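Local coordinates for protein leukocyte-associated immunoglobulin-like receptor 1 (Mus musculus, PDB 4ESK) that acts as a collagen receptor of the leukocyte surface that inhibits NK, B and T cells, here as its extracellular immunoglobulin-like domain, at residues Y39-E45 against Y78-K84. Residue numbers count along the deposited sequence, not the author numbering.
Sequences YNMVRLE and YSCIYSK
In this immunoglobulin domain, extended strands 41-45 and 78-84 (C and F) run antiparallel, axes 4.7 Å apart at 160°. M41/S83, R43/I81 and E45/S79 are hydrogen-bonded pairs, V42/Y82 and L44/C80 non-hydrogen-bonded; R43 N-I81 O and I81 N-R43 O are both 2.9 Å. N40 and M41 face S83, a classic beta bulge: S83 O accepts from M41 N (3.2 Å) and, weakly, N40 N (3.1 Å).

On the R43/E45 face, I81 is the most covered residue, its branched apolar side chain suiting a strand. R43 (chi1 p, then t, t) leans over it, with R43 CG 3.9 Å from I81 CB and a guanidinium face on I81 CD1. E45 OE1 lies 3.5 Å from I81 CD1; E45 OE2 salt-bridges R91.

On the opposite face, V42, L44, C80 (disulfide-bonded to C30) and Y82 face the sandwich core; V42 CG2 makes a CH-pi contact 3.8 Å from the Y82 ring centroid. Back on the I81 face, one water joins R43 NH1 (3.3 Å), I81 O (3.0 Å) and S83 OG (2.7 Å).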
ATOM      1  N   TYR A  39       1.174   2.687  16.560  1.00 16.55           N
ATOM      2  CA  TYR A  39       2.340   2.592  15.668  1.00 17.88           C
ATOM      3  C   TYR A  39       2.674   3.987  15.170  1.00 18.94           C
ATOM      4  O   TYR A  39       1.761   4.758  14.856  1.00 20.94           O
ATOM      5  CB  TYR A  39       2.045   1.613  14.519  1.00 18.55           C
ATOM      6  CG  TYR A  39       1.673   0.242  15.041  1.00 17.94           C
ATOM      7  CD1 TYR A  39       2.642  -0.652  15.435  1.00 18.17           C
ATOM      8  CD2 TYR A  39       0.342  -0.123  15.230  1.00 18.57           C
ATOM      9  CE1 TYR A  39       2.319  -1.898  15.949  1.00 19.34           C
ATOM     10  CE2 TYR A  39       0.005  -1.360  15.758  1.00 18.87           C
ATOM     11  CZ  TYR A  39       1.002  -2.251  16.118  1.00 19.89           C
ATOM     12  OH  TYR A  39       0.714  -3.496  16.651  1.00 21.28           O
ATOM     13  N   ASN A  40       3.961   4.330  15.142  1.00 17.84           N
ATOM     14  CA  ASN A  40       4.387   5.667  14.729  1.00 17.99           C
ATOM     15  C   ASN A  40       5.068   5.728  13.353  1.00 15.98           C
ATOM     16  O   ASN A  40       5.365   6.813  12.876  1.00 15.22           O
ATOM     17  CB  ASN A  40       5.258   6.334  15.811  1.00 19.93           C
ATOM     18  CG  ASN A  40       6.572   5.632  16.041  1.00 21.93           C
ATOM     19  OD1 ASN A  40       6.867   4.598  15.446  1.00 22.14           O
ATOM     20  ND2 ASN A  40       7.389   6.206  16.948  1.00 25.85           N
ATOM     21  N   MET A  41       5.311   4.569  12.748  1.00 15.69           N
ATOM     22  CA  MET A  41       5.859   4.477  11.401  1.00 15.38           C
ATOM     23  C   MET A  41       4.991   3.587  10.525  1.00 13.86           C
ATOM     24  O   MET A  41       4.412   2.609  10.978  1.00 12.10           O
ATOM     25  CB  MET A  41       7.272   3.907  11.422  1.00 16.37           C
ATOM     26  CG  MET A  41       8.284   4.878  12.035  1.00 17.87           C
ATOM     27  SD  MET A  41       8.503   6.363  11.036  1.00 20.14           S
ATOM     28  CE  MET A  41       9.132   5.633   9.514  1.00 20.59           C
ATOM     29  N   VAL A  42       4.943   3.925   9.245  1.00 13.44           N
ATOM     30  CA  VAL A  42       4.284   3.067   8.275  1.00 13.45           C
ATOM     31  C   VAL A  42       5.188   2.962   7.052  1.00 13.23           C
ATOM     32  O   VAL A  42       5.742   3.964   6.566  1.00 13.50           O
ATOM     33  CB  VAL A  42       2.875   3.572   7.904  1.00 13.92           C
ATOM     34  CG1 VAL A  42       2.895   5.006   7.399  1.00 13.75           C
ATOM     35  CG2 VAL A  42       2.240   2.632   6.881  1.00 14.04           C
ATOM     36  N   ARG A  43       5.336   1.747   6.565  1.00 14.07           N
ATOM     37  CA  ARG A  43       6.147   1.510   5.392  1.00 15.21           C
ATOM     38  C   ARG A  43       5.415   0.679   4.349  1.00 14.72           C
ATOM     39  O   ARG A  43       4.579  -0.198   4.658  1.00 13.83           O
ATOM     40  CB  ARG A  43       7.480   0.899   5.751  1.00 17.41           C
ATOM     41  CG  ARG A  43       7.499  -0.550   6.167  1.00 19.46           C
ATOM     42  CD  ARG A  43       8.950  -0.923   6.455  1.00 21.50           C
ATOM     43  NE  ARG A  43       9.141  -2.303   6.888  1.00 23.22           N
ATOM     44  CZ  ARG A  43       9.097  -2.735   8.152  1.00 23.91           C
ATOM     45  NH1 ARG A  43       8.824  -1.920   9.167  1.00 24.75           N
ATOM     46  NH2 ARG A  43       9.328  -4.007   8.402  1.00 24.87           N
ATOM     47  N   LEU A  44       5.694   1.033   3.111  1.00 13.85           N
ATOM     48  CA  LEU A  44       5.257   0.257   1.983  1.00 14.70           C
ATOM     49  C   LEU A  44       6.413  -0.646   1.636  1.00 15.54           C
ATOM     50  O   LEU A  44       7.510  -0.157   1.311  1.00 17.07           O
ATOM     51  CB  LEU A  44       4.896   1.200   0.848  1.00 14.87           C
ATOM     52  CG  LEU A  44       4.208   0.671  -0.390  1.00 15.98           C
ATOM     53  CD1 LEU A  44       2.969  -0.155  -0.022  1.00 15.78           C
ATOM     54  CD2 LEU A  44       3.850   1.894  -1.218  1.00 14.60           C
ATOM     55  N   GLU A  45       6.184  -1.944   1.747  1.00 15.92           N
ATOM     56  CA  GLU A  45       7.165  -2.965   1.397  1.00 17.86           C
ATOM     57  C   GLU A  45       6.885  -3.412  -0.034  1.00 19.20           C
ATOM     58  O   GLU A  45       5.731  -3.657  -0.385  1.00 17.18           O
ATOM     59  CB  GLU A  45       7.073  -4.166   2.339  1.00 21.34           C
ATOM     60  CG  GLU A  45       8.188  -5.204   2.131  1.00 24.98           C
ATOM     61  CD  GLU A  45       8.044  -6.452   2.992  1.00 28.86           C
ATOM     62  OE1 GLU A  45       8.739  -6.543   4.017  1.00 32.56           O
ATOM     63  OE2 GLU A  45       7.231  -7.352   2.650  1.00 33.39           O
ATOM     64  N   TYR A  78       3.232  -5.814  -3.065  1.00 14.78           N
ATOM     65  CA  TYR A  78       3.221  -4.731  -2.105  1.00 13.91           C
ATOM     66  C   TYR A  78       2.418  -5.090  -0.874  1.00 14.00           C
ATOM     67  O   TYR A  78       1.383  -5.742  -0.978  1.00 13.20           O
ATOM     68  CB  TYR A  78       2.590  -3.491  -2.709  1.00 14.23           C
ATOM     69  CG  TYR A  78       3.418  -2.832  -3.799  1.00 14.67           C
ATOM     70  CD1 TYR A  78       4.235  -1.746  -3.517  1.00 14.82           C
ATOM     71  CD2 TYR A  78       3.375  -3.313  -5.101  1.00 15.21           C
ATOM     72  CE1 TYR A  78       4.992  -1.133  -4.508  1.00 15.93           C
ATOM     73  CE2 TYR A  78       4.130  -2.712  -6.103  1.00 15.72           C
ATOM     74  CZ  TYR A  78       4.919  -1.630  -5.801  1.00 15.52           C
ATOM     75  OH  TYR A  78       5.642  -1.030  -6.804  1.00 16.91           O
ATOM     76  N   SER A  79       2.920  -4.654   0.280  1.00 13.36           N
ATOM     77  CA  SER A  79       2.174  -4.761   1.522  0.50 13.29           C
ATOM     78  C   SER A  79       2.503  -3.566   2.412  1.00 13.64           C
ATOM     79  O   SER A  79       3.584  -2.932   2.275  1.00 13.54           O
ATOM     80  CB  SER A  79       2.490  -6.078   2.221  0.50 13.40           C
ATOM     81  OG  SER A  79       3.862  -6.163   2.531  0.50 12.91           O
ATOM     82  N   CYS A  80       1.572  -3.222   3.298  1.00 12.51           N
ATOM     83  CA  CYS A  80       1.793  -2.141   4.263  1.00 13.05           C
ATOM     84  C   CYS A  80       2.235  -2.753   5.603  1.00 13.13           C
ATOM     85  O   CYS A  80       1.653  -3.727   6.047  1.00 12.85           O
ATOM     86  CB  CYS A  80       0.501  -1.347   4.486  1.00 13.36           C
ATOM     87  SG  CYS A  80      -0.133  -0.490   3.008  1.00 14.95           S
ATOM     88  N   ILE A  81       3.245  -2.170   6.245  1.00 13.54           N
ATOM     89  CA  ILE A  81       3.703  -2.607   7.583  1.00 14.12           C
ATOM     90  C   ILE A  81       3.701  -1.403   8.519  1.00 13.61           C
ATOM     91  O   ILE A  81       4.304  -0.358   8.218  1.00 13.06           O
ATOM     92  CB  ILE A  81       5.121  -3.234   7.587  1.00 15.86           C
ATOM     93  CG1 ILE A  81       5.179  -4.394   6.574  1.00 17.30           C
ATOM     94  CG2 ILE A  81       5.475  -3.659   9.016  1.00 16.58           C
ATOM     95  CD1 ILE A  81       6.548  -4.947   6.253  1.00 18.52           C
ATOM     96  N   TYR A  82       2.999  -1.541   9.638  1.00 12.65           N
ATOM     97  CA  TYR A  82       2.953  -0.521  10.669  1.00 13.09           C
ATOM     98  C   TYR A  82       3.891  -0.975  11.769  1.00 14.08           C
ATOM     99  O   TYR A  82       3.897  -2.158  12.114  1.00 15.40           O
ATOM    100  CB  TYR A  82       1.529  -0.370  11.218  1.00 12.44           C
ATOM    101  CG  TYR A  82       0.646   0.451  10.328  1.00 11.75           C
ATOM    102  CD1 TYR A  82      -0.050  -0.143   9.284  1.00 11.73           C
ATOM    103  CD2 TYR A  82       0.528   1.831  10.502  1.00 11.89           C
ATOM    104  CE1 TYR A  82      -0.855   0.597   8.465  1.00 11.59           C
ATOM    105  CE2 TYR A  82      -0.249   2.580   9.654  1.00 11.67           C
ATOM    106  CZ  TYR A  82      -0.950   1.949   8.639  1.00 11.59           C
ATOM    107  OH  TYR A  82      -1.731   2.699   7.828  1.00 11.48           O
ATOM    108  N   SER A  83       4.685  -0.055  12.309  1.00 15.10           N
ATOM    109  CA  SER A  83       5.652  -0.425  13.346  1.00 15.80           C
ATOM    110  C   SER A  83       5.838   0.631  14.427  1.00 16.52           C
ATOM    111  O   SER A  83       5.485   1.798  14.267  1.00 15.24           O
ATOM    112  CB  SER A  83       7.008  -0.784  12.715  1.00 16.50           C
ATOM    113  OG  SER A  83       7.565   0.328  12.067  1.00 16.88           O
ATOM    114  N   LYS A  84       6.411   0.174  15.540  1.00 19.79           N
ATOM    115  CA  LYS A  84       6.840   1.026  16.641  1.00 22.36           C
ATOM    116  C   LYS A  84       8.164   0.416  17.136  1.00 23.46           C
ATOM    117  O   LYS A  84       8.213  -0.761  17.511  1.00 23.67           O
ATOM    118  CB  LYS A  84       5.797   1.000  17.763  1.00 25.17           C
ATOM    119  CG  LYS A  84       6.163   1.786  19.018  1.00 27.06           C
ATOM    120  CD  LYS A  84       5.951   3.281  18.827  1.00 29.94           C
ATOM    121  CE  LYS A  84       6.319   4.090  20.073  1.00 31.49           C
ATOM    122  NZ  LYS A  84       5.785   3.496  21.331  1.00 33.43           N
TER
HETATM  123  O   HOH W   1       6.854   0.692   9.489  1.00 20.74           O